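Local structure of oxalate--CoA ligase (Arabidopsis thaliana, 5IE2) at residues A[34-39]-A[69-74]. The protein belongs to the acyl-activating (AMP-binding, ANL) enzymes, built of a large N-terminal part and a small C-terminal domain, and holds adenosine-5'-triphosphate in this model. Sequence-based numbering, arbitrary orientation.
Sequences ARLHDL and FVIMFL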
loop_
_atom_site.group_PDB
_atom_site.type_symbol
_atom_site.label_atom_id
_atom_site.label_comp_id
_atom_site.label_asym_id
_atom_site.label_seq_id
_atom_site.Cartn_x
_atom_site.Cartn_y
_atom_site.Cartn_z
ATOM N N ALA A 34 -14.993 -17.172 12.553
ATOM C CA ALA A 34 -15.265 -17.288 13.987
ATOM C C ALA A 34 -14.014 -17.626 14.789
ATOM O O ALA A 34 -13.793 -17.122 15.909
ATOM C CB ALA A 34 -16.405 -18.357 14.296
ATOM N N ARG A 35 -13.190 -18.512 14.227
ATOM C CA ARG A 35 -11.988 -18.900 14.924
ATOM C C ARG A 35 -11.033 -17.690 15.056
ATOM O O ARG A 35 -10.414 -17.454 16.102
ATOM C CB ARG A 35 -11.319 -20.038 14.157
ATOM C CG ARG A 35 -9.933 -20.320 14.638
ATOM C CD ARG A 35 -9.846 -20.929 16.076
ATOM N NE ARG A 35 -8.456 -21.389 16.294
ATOM C CZ ARG A 35 -7.936 -21.697 17.487
ATOM N NH1 ARG A 35 -8.708 -21.630 18.586
ATOM N NH2 ARG A 35 -6.655 -22.081 17.584
ATOM N N LEU A 36 -10.891 -16.967 13.961
ATOM C CA LEU A 36 -9.971 -15.808 13.962
ATOM C C LEU A 36 -10.484 -14.769 14.955
ATOM O O LEU A 36 -9.718 -14.192 15.749
ATOM C CB LEU A 36 -9.879 -15.257 12.537
ATOM C CG LEU A 36 -9.132 -13.922 12.397
ATOM C CD1 LEU A 36 -7.723 -14.067 12.936
ATOM C CD2 LEU A 36 -9.158 -13.437 10.901
ATOM N N HIS A 37 -11.788 -14.516 14.899
ATOM C CA HIS A 37 -12.391 -13.579 15.838
ATOM C C HIS A 37 -12.102 -13.939 17.293
ATOM O O HIS A 37 -11.752 -13.075 18.125
ATOM C CB HIS A 37 -13.910 -13.503 15.579
ATOM C CG HIS A 37 -14.638 -12.657 16.572
ATOM N ND1 HIS A 37 -14.695 -11.274 16.471
ATOM C CD2 HIS A 37 -15.267 -12.983 17.729
ATOM C CE1 HIS A 37 -15.366 -10.795 17.514
ATOM N NE2 HIS A 37 -15.732 -11.811 18.282
ATOM N N ASP A 38 -12.257 -15.215 17.643
ATOM C CA ASP A 38 -11.982 -15.588 19.006
ATOM C C ASP A 38 -10.509 -15.564 19.377
ATOM O O ASP A 38 -10.198 -15.236 20.521
ATOM C CB ASP A 38 -12.575 -16.959 19.305
ATOM C CG ASP A 38 -14.103 -16.888 19.466
ATOM O OD1 ASP A 38 -14.671 -15.755 19.657
ATOM O OD2 ASP A 38 -14.756 -17.965 19.359
ATOM N N LEU A 39 -9.622 -15.885 18.434
ATOM C CA LEU A 39 -8.177 -15.835 18.709
ATOM C C LEU A 39 -7.812 -14.360 19.025
ATOM O O LEU A 39 -6.996 -14.066 19.896
ATOM C CB LEU A 39 -7.367 -16.312 17.500
ATOM C CG LEU A 39 -7.391 -17.820 17.372
ATOM C CD1 LEU A 39 -6.813 -18.233 16.033
ATOM C CD2 LEU A 39 -6.533 -18.390 18.520
ATOM N N PHE A 69 1.128 -12.001 12.922
ATOM C CA PHE A 69 0.998 -10.557 12.696
ATOM C C PHE A 69 -0.491 -10.157 12.566
ATOM O O PHE A 69 -0.907 -9.137 13.154
ATOM C CB PHE A 69 1.744 -10.092 11.447
ATOM C CG PHE A 69 1.419 -8.622 11.095
ATOM C CD1 PHE A 69 2.044 -7.584 11.761
ATOM C CD2 PHE A 69 0.398 -8.329 10.198
ATOM C CE1 PHE A 69 1.743 -6.211 11.450
ATOM C CE2 PHE A 69 0.052 -6.985 9.883
ATOM C CZ PHE A 69 0.716 -5.929 10.523
ATOM N N VAL A 70 -1.271 -10.907 11.797
ATOM C CA VAL A 70 -2.689 -10.548 11.607
ATOM C C VAL A 70 -3.444 -10.554 12.941
ATOM O O VAL A 70 -4.168 -9.587 13.296
ATOM C CB VAL A 70 -3.394 -11.497 10.613
ATOM C CG1 VAL A 70 -4.900 -11.169 10.518
ATOM C CG2 VAL A 70 -2.746 -11.380 9.214
ATOM N N ILE A 71 -3.286 -11.669 13.667
ATOM C CA ILE A 71 -4.000 -11.786 14.928
ATOM C C ILE A 71 -3.591 -10.676 15.878
ATOM O O ILE A 71 -4.454 -10.059 16.514
ATOM C CB ILE A 71 -3.752 -13.154 15.600
ATOM C CG1 ILE A 71 -4.316 -14.267 14.702
ATOM C CG2 ILE A 71 -4.431 -13.157 17.075
ATOM C CD1 ILE A 71 -3.857 -15.704 15.082
ATOM N N MET A 72 -2.291 -10.427 16.025
ATOM C CA MET A 72 -1.863 -9.425 17.014
ATOM C C MET A 72 -2.180 -7.987 16.597
ATOM O O MET A 72 -2.492 -7.140 17.442
ATOM C CB MET A 72 -0.358 -9.554 17.310
ATOM C CG MET A 72 0.007 -10.873 18.135
ATOM S SD MET A 72 -1.196 -11.261 19.454
ATOM C CE MET A 72 -0.990 -9.860 20.600
ATOM N N PHE A 73 -2.132 -7.706 15.295
ATOM C CA PHE A 73 -2.563 -6.386 14.790
ATOM C C PHE A 73 -4.004 -6.087 15.226
ATOM O O PHE A 73 -4.305 -4.998 15.801
ATOM C CB PHE A 73 -2.448 -6.329 13.263
ATOM C CG PHE A 73 -2.911 -5.019 12.674
ATOM C CD1 PHE A 73 -2.020 -3.940 12.614
ATOM C CD2 PHE A 73 -4.192 -4.880 12.194
ATOM C CE1 PHE A 73 -2.438 -2.700 12.057
ATOM C CE2 PHE A 73 -4.629 -3.656 11.640
ATOM C CZ PHE A 73 -3.739 -2.570 11.594
ATOM N N LEU A 74 -4.879 -7.065 14.970
ATOM C CA LEU A 74 -6.294 -6.836 15.302
ATOM C C LEU A 74 -6.547 -6.898 16.812
ATOM O O LEU A 74 -7.493 -6.254 17.290
ATOM C CB LEU A 74 -7.171 -7.868 14.587
ATOM C CG LEU A 74 -7.172 -7.593 13.063
ATOM C CD1 LEU A 74 -7.866 -8.705 12.270
ATOM C CD2 LEU A 74 -7.864 -6.177 12.715
#
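I71 meets L36 and L39 in a small helix-helix contact whose side chains are all apolar, buried between helix 33-50 and helix 67-78 in the N-terminal part of the enzyme. No hydrogen bond links the two segments, and 196 Å² of surface is buried between them. Three side chains carry it, with I71 contributing the largest share and each of its carbons beyond CB meeting a partner. Its CG1 lies 3.8 Å from CD1 of L36, the two side chains running past one another in opposite senses. Its CD1 reaches CD1 of L39 at 4.0 Å, methyl against methyl, with the side chains at a slant to each other. The remaining branch, CG2, rests 3.9 Å from the carbonyl O of L39, a van der Waals approach to the helix backbone. The CA atoms of L39 and I71 are correspondingly close, 6.9 Å apart. L36 and L39, one helical turn apart, present neighbouring positions of one helix face, and I71 packs against both. The helices belong to the AMP-binding domain of the ANL superfamily; helix 67-78 connects strands 58-61 and 82-85, adjacent and parallel in a five-stranded mixed sheet, as a beta-alpha-beta crossover. CG of L36 stands anti to the backbone N (chi1 171°) and chi2 (58°) sets CD1, so the end of the side chain approaches the other helix although its CB bond does not aim there. F73 packs on L218 and L223 of helix 215-227, while L74, whose CB bond points toward 34-39, touches I40 of helix 33-50 and L6 and L10 of helix 6-16. Beside the apolar patch, CD2 of L39 lies 3.7 Å above the centre of the R35 guanidinium, whose NH2 is hydrogen-bonded to the carbonyl O of S138.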